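Local atomic coordinates of ribosomal RNA small subunit methyltransferase E (Neisseria gonorrhoeae, PDB entry 5VM8), a protein that probably methylates the N3 position of a uridine in 16S ribosomal RNA, using S-adenosylmethionine as the methyl donor. Residues R11-E16 / N150-V155; Q102-V105 / A111-P114; L107-I112 / A236-M241; E163-M168 / V196-P201. One frame throughout, in Å; residues are numbered along the deposited sequence.

Interaction 1 (R11-E16 / N150-V155)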
loop_
_atom_site.group_PDB
_atom_site.type_symbol
_atom_site.label_atom_id
_atom_site.label_comp_id
_atom_site.label_asym_id
_atom_site.label_seq_id
_atom_site.Cartn_x
_atom_site.Cartn_y
_atom_site.Cartn_z
ATOM N N ARG A 11 1.084 3.896 17.518
ATOM C CA ARG A 11 -0.069 3.447 16.748
ATOM C C ARG A 11 0.012 1.953 16.447
ATOM O O ARG A 11 1.057 1.439 16.028
ATOM C CB ARG A 11 -0.166 4.233 15.436
ATOM C CG ARG A 11 -0.318 5.741 15.631
ATOM C CD ARG A 11 -0.161 6.527 14.318
ATOM N NE ARG A 11 -0.610 5.747 13.170
ATOM C CZ ARG A 11 -1.860 5.726 12.727
ATOM N NH1 ARG A 11 -2.794 6.449 13.334
ATOM N NH2 ARG A 11 -2.177 4.969 11.688
ATOM N N PHE A 12 -1.100 1.263 16.657
ATOM C CA PHE A 12 -1.172 -0.174 16.477
ATOM C C PHE A 12 -2.420 -0.512 15.677
ATOM O O PHE A 12 -3.518 -0.035 15.984
ATOM C CB PHE A 12 -1.168 -0.881 17.836
ATOM C CG PHE A 12 -0.002 -0.490 18.701
ATOM C CD1 PHE A 12 1.256 -1.051 18.494
ATOM C CD2 PHE A 12 -0.148 0.472 19.689
ATOM C CE1 PHE A 12 2.336 -0.667 19.264
ATOM C CE2 PHE A 12 0.923 0.853 20.470
ATOM C CZ PHE A 12 2.166 0.290 20.253
ATOM N N TYR A 13 -2.235 -1.333 14.649
ATOM C CA TYR A 13 -3.317 -1.839 13.818
ATOM C C TYR A 13 -4.042 -2.959 14.557
ATOM O O TYR A 13 -3.414 -3.933 14.977
ATOM C CB TYR A 13 -2.745 -2.352 12.500
ATOM C CG TYR A 13 -3.738 -3.072 11.629
ATOM C CD1 TYR A 13 -4.818 -2.404 11.058
ATOM C CD2 TYR A 13 -3.633 -4.436 11.426
ATOM C CE1 TYR A 13 -5.731 -3.076 10.267
ATOM C CE2 TYR A 13 -4.536 -5.115 10.648
ATOM C CZ TYR A 13 -5.584 -4.439 10.071
ATOM O OH TYR A 13 -6.478 -5.144 9.295
ATOM N N LEU A 14 -5.352 -2.810 14.738
ATOM C CA LEU A 14 -6.184 -3.824 15.386
ATOM C C LEU A 14 -7.485 -3.944 14.596
ATOM O O LEU A 14 -8.399 -3.120 14.761
ATOM C CB LEU A 14 -6.451 -3.480 16.851
ATOM C CG LEU A 14 -7.394 -4.406 17.630
ATOM C CD1 LEU A 14 -6.783 -5.759 17.831
ATOM C CD2 LEU A 14 -7.801 -3.802 18.970
ATOM N N PRO A 15 -7.598 -4.936 13.704
ATOM C CA PRO A 15 -8.788 -5.025 12.843
ATOM C C PRO A 15 -10.027 -5.498 13.589
ATOM O O PRO A 15 -10.571 -6.559 13.270
ATOM C CB PRO A 15 -8.376 -6.054 11.786
ATOM C CG PRO A 15 -7.411 -6.937 12.512
ATOM C CD PRO A 15 -6.649 -6.038 13.452
ATOM N N GLU A 16 -10.489 -4.723 14.567
ATOM C CA GLU A 16 -11.647 -5.096 15.367
ATOM C C GLU A 16 -12.509 -3.869 15.634
ATOM O O GLU A 16 -12.021 -2.736 15.655
ATOM C CB GLU A 16 -11.227 -5.751 16.696
ATOM N N ASN A 150 -5.088 5.477 8.978
ATOM C CA ASN A 150 -6.058 4.630 9.649
ATOM C C ASN A 150 -6.812 3.748 8.672
ATOM O O ASN A 150 -7.679 2.968 9.090
ATOM C CB ASN A 150 -7.016 5.485 10.472
ATOM C CG ASN A 150 -6.317 6.153 11.627
ATOM O OD1 ASN A 150 -5.270 5.692 12.085
ATOM N ND2 ASN A 150 -6.874 7.249 12.094
ATOM N N THR A 151 -6.519 3.887 7.382
ATOM C CA THR A 151 -7.030 3.018 6.339
ATOM C C THR A 151 -5.848 2.226 5.815
ATOM O O THR A 151 -4.810 2.803 5.480
ATOM C CB THR A 151 -7.687 3.830 5.230
ATOM O OG1 THR A 151 -8.761 4.577 5.805
ATOM C CG2 THR A 151 -8.243 2.903 4.170
ATOM N N VAL A 152 -5.972 0.895 5.815
ATOM C CA VAL A 152 -4.899 0.007 5.415
ATOM C C VAL A 152 -5.165 -0.431 3.969
ATOM O O VAL A 152 -6.206 -1.059 3.718
ATOM C CB VAL A 152 -4.776 -1.209 6.344
ATOM C CG1 VAL A 152 -3.751 -2.198 5.798
ATOM C CG2 VAL A 152 -4.384 -0.759 7.749
ATOM N N PRO A 153 -4.323 -0.064 3.015
ATOM C CA PRO A 153 -4.527 -0.525 1.638
ATOM C C PRO A 153 -4.334 -2.027 1.564
ATOM O O PRO A 153 -3.399 -2.566 2.170
ATOM C CB PRO A 153 -3.448 0.226 0.832
ATOM C CG PRO A 153 -2.451 0.743 1.836
ATOM C CD PRO A 153 -3.177 0.858 3.156
ATOM N N PRO A 154 -5.217 -2.745 0.874
ATOM C CA PRO A 154 -5.045 -4.203 0.758
ATOM C C PRO A 154 -3.906 -4.558 -0.182
ATOM O O PRO A 154 -3.617 -3.839 -1.141
ATOM C CB PRO A 154 -6.386 -4.671 0.178
ATOM C CG PRO A 154 -6.842 -3.491 -0.655
ATOM C CD PRO A 154 -6.380 -2.256 0.112
ATOM N N VAL A 155 -3.232 -5.660 0.118
ATOM C CA VAL A 155 -2.343 -6.303 -0.847
ATOM C C VAL A 155 -3.141 -7.471 -1.417
ATOM O O VAL A 155 -3.418 -8.450 -0.719
ATOM C CB VAL A 155 -1.024 -6.769 -0.218
ATOM C CG1 VAL A 155 -0.082 -7.271 -1.302
ATOM C CG2 VAL A 155 -0.374 -5.659 0.627
#
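Arg-11 reaches from an edge strand of the N-terminal PUA-like domain to Asn-150, in the loop after helix 128-147 of the SPOUT methyltransferase domain, so the pair illustrates how polar side chains join two domains. The guanidinium approaches end-on and gives both terminal nitrogens to a single acceptor. NH1 of Arg-11 lies 2.9 Å from OD1 of Asn-150, with an N-H...O angle of 156°, while its NH2 is 3.2 Å from that same OD1 and the bond is more bent. OD1 lies in the guanidinium plane, and the amide is turned by 23° from it. A bend at chi3 (31°) swings the arginine head round toward the last turn of helix 128-147, where Arg-11 NE also donates to Glu-145 O and NH2 to Cys-144 O. This concentration of carbonyl oxygens at a helix C terminus would probably favour the positive charge. The amide nitrogen of Asn-150, ND2, makes a weak hydrogen bond to Thr-77 O, while the backbone N of Tyr-13 is taken up by Glu-145 OE2. Beside the polar cluster lies a small apolar contact: the CG2 methyl of Val-152 approaches the Tyr-13 ring obliquely, 3.7 Å from CE1 of that ring.

Interaction 2 (Q102-V105 / A111-P114)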
loop_
_atom_site.group_PDB
_atom_site.type_symbol
_atom_site.label_atom_id
_atom_site.label_comp_id
_atom_site.label_asym_id
_atom_site.label_seq_id
_atom_site.Cartn_x
_atom_site.Cartn_y
_atom_site.Cartn_z
ATOM N N GLN A 102 6.518 -0.252 0.933
ATOM C CA GLN A 102 6.509 0.640 2.088
ATOM C C GLN A 102 6.296 2.098 1.680
ATOM O O GLN A 102 5.434 2.785 2.238
ATOM C CB GLN A 102 7.805 0.501 2.873
ATOM C CG GLN A 102 7.894 1.499 4.044
ATOM C CD GLN A 102 9.206 1.376 4.785
ATOM O OE1 GLN A 102 10.221 1.943 4.381
ATOM N NE2 GLN A 102 9.200 0.608 5.853
ATOM N N LYS A 103 7.075 2.594 0.706
ATOM C CA LYS A 103 7.015 4.021 0.401
ATOM C C LYS A 103 5.732 4.382 -0.330
ATOM O O LYS A 103 5.216 5.491 -0.161
ATOM C CB LYS A 103 8.238 4.463 -0.405
ATOM C CG LYS A 103 9.442 4.841 0.467
ATOM C CD LYS A 103 9.867 3.659 1.318
ATOM C CE LYS A 103 11.075 3.942 2.146
ATOM N NZ LYS A 103 10.632 4.555 3.442
ATOM N N SER A 104 5.195 3.457 -1.133
ATOM C CA SER A 104 3.946 3.716 -1.824
ATOM C C SER A 104 2.796 3.882 -0.827
ATOM O O SER A 104 1.857 4.657 -1.081
ATOM C CB SER A 104 3.695 2.607 -2.873
ATOM O OG SER A 104 3.042 1.478 -2.335
ATOM N N VAL A 105 2.856 3.169 0.303
ATOM C CA VAL A 105 1.883 3.350 1.383
ATOM C C VAL A 105 2.065 4.711 2.048
ATOM O O VAL A 105 1.088 5.413 2.320
ATOM C CB VAL A 105 1.994 2.204 2.411
ATOM C CG1 VAL A 105 1.144 2.506 3.640
ATOM C CG2 VAL A 105 1.565 0.859 1.769
ATOM N N ALA A 111 -4.511 0.831 -3.095
ATOM C CA ALA A 111 -4.502 -0.621 -3.190
ATOM C C ALA A 111 -3.283 -1.059 -3.984
ATOM O O ALA A 111 -2.723 -0.297 -4.770
ATOM C CB ALA A 111 -5.787 -1.151 -3.841
ATOM N N ILE A 112 -2.888 -2.310 -3.769
ATOM C CA ILE A 112 -1.705 -2.893 -4.385
ATOM C C ILE A 112 -2.069 -4.274 -4.925
ATOM O O ILE A 112 -2.610 -5.114 -4.196
ATOM C CB ILE A 112 -0.528 -2.981 -3.394
ATOM C CG1 ILE A 112 -0.089 -1.572 -2.981
ATOM C CG2 ILE A 112 0.628 -3.754 -4.018
ATOM C CD1 ILE A 112 0.537 -1.494 -1.579
ATOM N N GLN A 113 -1.813 -4.483 -6.215
ATOM C CA GLN A 113 -2.105 -5.730 -6.916
ATOM C C GLN A 113 -0.776 -6.297 -7.390
ATOM O O GLN A 113 -0.273 -5.915 -8.454
ATOM C CB GLN A 113 -3.077 -5.500 -8.078
ATOM C CG GLN A 113 -3.394 -6.743 -8.918
ATOM C CD GLN A 113 -4.075 -7.848 -8.131
ATOM O OE1 GLN A 113 -5.295 -7.824 -7.923
ATOM N NE2 GLN A 113 -3.287 -8.820 -7.675
ATOM N N PRO A 114 -0.153 -7.186 -6.621
ATOM C CA PRO A 114 1.078 -7.830 -7.097
ATOM C C PRO A 114 0.769 -8.800 -8.225
ATOM O O PRO A 114 -0.210 -9.550 -8.167
ATOM C CB PRO A 114 1.590 -8.572 -5.860
ATOM C CG PRO A 114 0.344 -8.867 -5.068
ATOM C CD PRO A 114 -0.611 -7.730 -5.331
#
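Ile-112 contributes the largest share of this small, buried contact, and it does so through one methyl, CD1, presented to Ser-104 and Val-105. Its CB points at the helix. With CG1 set beside the backbone N (chi1 -64°) and chi2 extended at 152°, CD1 becomes the leading atom of the side chain. It stands 4.0 Å from OG of Ser-104 and, in a different direction, 4.2 Å from CG2 of Val-105. No hydrogen bond crosses between the segments; the contact is van der Waals packing, and even the serine offers its oxygen here as a neighbour to a methyl. The elements joined are the helix and second strand of a beta-alpha-beta crossover made by strand 85-90, helix 94-106 and strand 111-116, a unit of the SPOUT domain's parallel sheet. At chi1 86°, Ser-104 OG projects between its own backbone N and carbonyl carbon, and a weak hydrogen bond to Leu-101 O, one turn back, gives it a polar partner within the helix. Val-105 meets the methyl from the flank, through CG2, and also packs on Val-140, Ala-143 and Cys-144 of helix 128-147. Ile-112, for its part, is fixed through its backbone by hydrogen bonds with Pro-154 and Leu-156.

Interaction 3 (L107-I112 / A236-M241)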
loop_
_atom_site.group_PDB
_atom_site.type_symbol
_atom_site.label_atom_id
_atom_site.label_comp_id
_atom_site.label_asym_id
_atom_site.label_seq_id
_atom_site.Cartn_x
_atom_site.Cartn_y
_atom_site.Cartn_z
ATOM N N LEU A 107 3.113 7.265 0.617
ATOM C CA LEU A 107 2.658 8.232 -0.373
ATOM C C LEU A 107 1.171 8.107 -0.679
ATOM O O LEU A 107 0.678 8.810 -1.563
ATOM C CB LEU A 107 3.469 8.093 -1.653
ATOM C CG LEU A 107 4.956 8.358 -1.430
ATOM C CD1 LEU A 107 5.786 7.855 -2.587
ATOM C CD2 LEU A 107 5.208 9.859 -1.227
ATOM N N GLY A 108 0.452 7.225 0.010
ATOM C CA GLY A 108 -0.992 7.242 -0.003
ATOM C C GLY A 108 -1.673 6.324 -0.994
ATOM O O GLY A 108 -2.870 6.508 -1.251
ATOM N N VAL A 109 -0.961 5.347 -1.551
ATOM C CA VAL A 109 -1.575 4.434 -2.510
ATOM C C VAL A 109 -2.753 3.731 -1.844
ATOM O O VAL A 109 -2.723 3.447 -0.638
ATOM C CB VAL A 109 -0.507 3.454 -3.037
ATOM C CG1 VAL A 109 -0.238 2.309 -2.044
ATOM C CG2 VAL A 109 -0.860 2.940 -4.393
ATOM N N THR A 110 -3.830 3.502 -2.606
ATOM C CA THR A 110 -5.046 2.962 -1.995
ATOM C C THR A 110 -5.153 1.450 -2.107
ATOM O O THR A 110 -5.840 0.835 -1.291
ATOM C CB THR A 110 -6.322 3.591 -2.576
ATOM O OG1 THR A 110 -6.781 2.810 -3.686
ATOM C CG2 THR A 110 -6.080 4.996 -3.017
ATOM N N ALA A 111 -4.511 0.831 -3.095
ATOM C CA ALA A 111 -4.502 -0.621 -3.190
ATOM C C ALA A 111 -3.283 -1.059 -3.984
ATOM O O ALA A 111 -2.723 -0.297 -4.770
ATOM C CB ALA A 111 -5.787 -1.151 -3.841
ATOM N N ILE A 112 -2.888 -2.310 -3.769
ATOM C CA ILE A 112 -1.705 -2.893 -4.385
ATOM C C ILE A 112 -2.069 -4.274 -4.925
ATOM O O ILE A 112 -2.610 -5.114 -4.196
ATOM C CB ILE A 112 -0.528 -2.981 -3.394
ATOM C CG1 ILE A 112 -0.089 -1.572 -2.981
ATOM C CG2 ILE A 112 0.628 -3.754 -4.018
ATOM C CD1 ILE A 112 0.537 -1.494 -1.579
ATOM N N ALA A 236 8.258 8.014 -7.441
ATOM C CA ALA A 236 8.224 9.383 -7.942
ATOM C C ALA A 236 6.903 9.668 -8.639
ATOM O O ALA A 236 6.354 10.765 -8.505
ATOM C CB ALA A 236 9.409 9.641 -8.873
ATOM N N ALA A 237 6.348 8.661 -9.338
ATOM C CA ALA A 237 5.118 8.839 -10.101
ATOM C C ALA A 237 3.925 9.056 -9.187
ATOM O O ALA A 237 3.101 9.953 -9.430
ATOM C CB ALA A 237 4.893 7.633 -11.019
ATOM N N ILE A 238 3.821 8.254 -8.124
ATOM C CA ILE A 238 2.721 8.403 -7.169
ATOM C C ILE A 238 2.769 9.775 -6.496
ATOM O O ILE A 238 1.732 10.436 -6.340
ATOM C CB ILE A 238 2.760 7.253 -6.142
ATOM C CG1 ILE A 238 2.531 5.916 -6.862
ATOM C CG2 ILE A 238 1.748 7.468 -5.026
ATOM C CD1 ILE A 238 2.767 4.642 -6.018
ATOM N N ALA A 239 3.974 10.252 -6.151
ATOM C CA ALA A 239 4.107 11.597 -5.590
ATOM C C ALA A 239 3.692 12.644 -6.612
ATOM O O ALA A 239 3.019 13.630 -6.275
ATOM C CB ALA A 239 5.545 11.853 -5.104
ATOM N N ALA A 240 4.097 12.447 -7.868
ATOM C CA ALA A 240 3.667 13.339 -8.940
ATOM C C ALA A 240 2.149 13.313 -9.097
ATOM O O ALA A 240 1.523 14.349 -9.352
ATOM C CB ALA A 240 4.349 12.940 -10.255
ATOM N N MET A 241 1.540 12.132 -8.947
ATOM C CA MET A 241 0.084 12.033 -9.042
ATOM C C MET A 241 -0.593 12.765 -7.889
ATOM O O MET A 241 -1.625 13.417 -8.084
ATOM C CB MET A 241 -0.348 10.563 -9.056
ATOM C CG MET A 241 -0.016 9.803 -10.315
ATOM S SD MET A 241 -0.418 8.023 -10.190
ATOM C CE MET A 241 0.645 7.430 -11.492
#
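Ile-238 and Ala-239 of the C-terminal helix 232-244 receive Leu-107 and Val-109, the residues on either side of the glycine that ends helix 94-106. The setting is the trefoil-knotted SPOUT domain, and the contact joins its C-terminal helix to the turn leading into strand 111-116. The positive phi of Gly-108 (95°) ends helix 94-106 in a Schellman motif; Leu-107 before it points at helix 232-244, while Val-109 after it touches that helix with CG2 alone. Taken in order along the helix, Ile-238 comes first and contacts both of them with separate branches. Its CG2, which lies trans to the backbone N, rests 3.8 Å from CB of Leu-107. The other branch is extended at chi2 (170°), carrying CD1 to 4.3 Å from CG2 of Val-109. Ala-239 follows with a looser touch, its CB 4.4 Å from CD2 of Leu-107, so the leucine spans two consecutive helix positions, with its CB on one and its branch end at the next. All of these contacts across the segments are apolar. A polar tie is added by the next helical turn, where the side-chain NE2 of Gln-242 hydrogen-bonds to the backbone O of Leu-107.

Interaction 4 (E163-M168 / V196-P201)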
loop_
_atom_site.group_PDB
_atom_site.type_symbol
_atom_site.label_atom_id
_atom_site.label_comp_id
_atom_site.label_asym_id
_atom_site.label_seq_id
_atom_site.Cartn_x
_atom_site.Cartn_y
_atom_site.Cartn_z
ATOM N N GLU A 163 -4.146 -11.614 -16.633
ATOM C CA GLU A 163 -5.426 -11.621 -15.936
ATOM C C GLU A 163 -5.702 -10.277 -15.268
ATOM O O GLU A 163 -6.854 -9.831 -15.224
ATOM C CB GLU A 163 -5.459 -12.744 -14.901
ATOM C CG GLU A 163 -6.793 -12.847 -14.167
ATOM C CD GLU A 163 -6.748 -13.774 -12.964
ATOM O OE1 GLU A 163 -5.775 -14.551 -12.855
ATOM O OE2 GLU A 163 -7.677 -13.717 -12.123
ATOM N N ALA A 164 -4.658 -9.614 -14.749
ATOM C CA ALA A 164 -4.824 -8.330 -14.074
ATOM C C ALA A 164 -5.179 -7.184 -15.019
ATOM O O ALA A 164 -5.640 -6.137 -14.546
ATOM C CB ALA A 164 -3.547 -7.960 -13.315
ATOM N N LEU A 165 -4.908 -7.324 -16.321
ATOM C CA LEU A 165 -5.201 -6.252 -17.273
ATOM C C LEU A 165 -6.701 -5.994 -17.383
ATOM O O LEU A 165 -7.141 -4.844 -17.509
ATOM C CB LEU A 165 -4.614 -6.593 -18.642
ATOM C CG LEU A 165 -3.101 -6.443 -18.755
ATOM C CD1 LEU A 165 -2.661 -6.541 -20.190
ATOM C CD2 LEU A 165 -2.697 -5.142 -18.191
ATOM N N ASP A 166 -7.498 -7.053 -17.370
ATOM C CA ASP A 166 -8.933 -6.968 -17.575
ATOM C C ASP A 166 -9.705 -6.717 -16.275
ATOM O O ASP A 166 -10.914 -6.969 -16.229
ATOM C CB ASP A 166 -9.428 -8.257 -18.238
ATOM C CG ASP A 166 -8.370 -8.901 -19.132
ATOM O OD1 ASP A 166 -7.632 -8.151 -19.804
ATOM O OD2 ASP A 166 -8.275 -10.153 -19.160
ATOM N N LYS A 167 -9.046 -6.227 -15.222
ATOM C CA LYS A 167 -9.692 -6.189 -13.914
ATOM C C LYS A 167 -10.497 -4.911 -13.669
ATOM O O LYS A 167 -11.660 -4.979 -13.260
ATOM C CB LYS A 167 -8.636 -6.375 -12.814
ATOM N N MET A 168 -9.910 -3.748 -13.909
ATOM C CA MET A 168 -10.531 -2.488 -13.529
ATOM C C MET A 168 -11.634 -2.109 -14.513
ATOM O O MET A 168 -11.680 -2.618 -15.637
ATOM C CB MET A 168 -9.476 -1.376 -13.426
ATOM C CG MET A 168 -8.866 -0.900 -14.734
ATOM S SD MET A 168 -7.992 -2.178 -15.662
ATOM C CE MET A 168 -6.849 -2.843 -14.446
ATOM N N VAL A 196 -5.234 3.463 -12.208
ATOM C CA VAL A 196 -4.618 2.150 -12.146
ATOM C C VAL A 196 -3.263 2.311 -12.801
ATOM O O VAL A 196 -3.161 2.766 -13.948
ATOM C CB VAL A 196 -5.466 1.071 -12.839
ATOM C CG1 VAL A 196 -4.702 -0.230 -12.905
ATOM C CG2 VAL A 196 -6.748 0.873 -12.065
ATOM N N PHE A 197 -2.229 1.937 -12.071
ATOM C CA PHE A 197 -0.873 2.260 -12.441
ATOM C C PHE A 197 -0.058 0.978 -12.432
ATOM O O PHE A 197 -0.017 0.293 -11.408
ATOM C CB PHE A 197 -0.408 3.293 -11.397
ATOM C CG PHE A 197 1.033 3.593 -11.398
ATOM C CD1 PHE A 197 1.675 3.961 -12.558
ATOM C CD2 PHE A 197 1.726 3.615 -10.205
ATOM C CE1 PHE A 197 3.009 4.297 -12.553
ATOM C CE2 PHE A 197 3.062 3.939 -10.188
ATOM C CZ PHE A 197 3.702 4.296 -11.379
ATOM N N MET A 198 0.623 0.681 -13.545
ATOM C CA MET A 198 1.284 -0.608 -13.742
ATOM C C MET A 198 2.793 -0.439 -13.818
ATOM O O MET A 198 3.297 0.380 -14.596
ATOM C CB MET A 198 0.838 -1.311 -14.999
ATOM C CG MET A 198 -0.558 -1.802 -14.988
ATOM S SD MET A 198 -0.510 -3.250 -16.043
ATOM C CE MET A 198 0.824 -4.044 -15.134
ATOM N N VAL A 199 3.513 -1.221 -13.021
ATOM C CA VAL A 199 4.960 -1.109 -12.958
ATOM C C VAL A 199 5.597 -2.478 -13.155
ATOM O O VAL A 199 5.125 -3.477 -12.602
ATOM C CB VAL A 199 5.414 -0.472 -11.626
ATOM C CG1 VAL A 199 6.905 -0.304 -11.613
ATOM C CG2 VAL A 199 4.721 0.876 -11.453
ATOM N N GLY A 200 6.699 -2.511 -13.900
ATOM C CA GLY A 200 7.401 -3.738 -14.159
ATOM C C GLY A 200 8.457 -4.111 -13.140
ATOM O O GLY A 200 8.732 -3.384 -12.180
ATOM N N PRO A 201 9.025 -5.291 -13.316
ATOM C CA PRO A 201 10.070 -5.767 -12.405
ATOM C C PRO A 201 11.420 -5.225 -12.819
ATOM O O PRO A 201 11.480 -4.380 -13.717
ATOM C CB PRO A 201 10.001 -7.303 -12.548
ATOM C CG PRO A 201 9.533 -7.511 -14.006
ATOM C CD PRO A 201 8.645 -6.304 -14.335
#
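Val-196 and Met-198 meet Met-168 and Leu-165 from one face of strand 195-199, while the ring of Phe-197 lies on the other. CG2 of Val-199 sits 3.5 Å above one face of that ring, offset toward its rim, and Ala-237, Ile-238 and Met-241 of helix 232-244 pack against it as well. Strand 195-199 is an inner strand of the parallel sheet in the SPOUT fold, and it shows in miniature how alternation serves a sheet covered on both sides: Phe-197 and Val-199 face the C-terminal helix, while Val-196 and Met-198 face the short helix 161-165 and the turn that follows it. One methyl of Val-196, CG2, lies 3.8 Å from both CB and CG of Met-168. The methionine is folded back upon itself: its CG occupies the crowded position between backbone N and carbonyl carbon (chi1 70°), and further bends at chi2 and chi3 bring its terminal CE to 3.7 Å from the other methyl of Val-196, CG1. Met-198 extends from the strand toward Leu-165, its chain bent at chi3, and Phe-218 packs on both. Those two side chains meet at about a right angle, CD2 of Leu-165 lying 3.6 Å from the sulfur SD of Met-198.

Followed from the N terminus, the chain opens interaction 1 at residues 11-16 and does not close it until 150-155, tying the PUA-like domain to the methyltransferase domain. Interaction 2 is nested inside that loop as a short closure within one beta-alpha-beta unit. Interaction 3 starts at 107-112, sharing Ala-111 and Ile-112 with interaction 2, but closes only at 236-241, so it crosses interaction 1; it joins the C-terminal helix to the turn before strand 111-116. Interaction 4 lies wholly within the loop of interaction 3, in series with interactions 1 and 2, and joins helix 161-165 and the turn after it to strand 195-199 of the same parallel sheet. Interactions 1, 2 and 3 touch one another, and interaction 4 touches interaction 3.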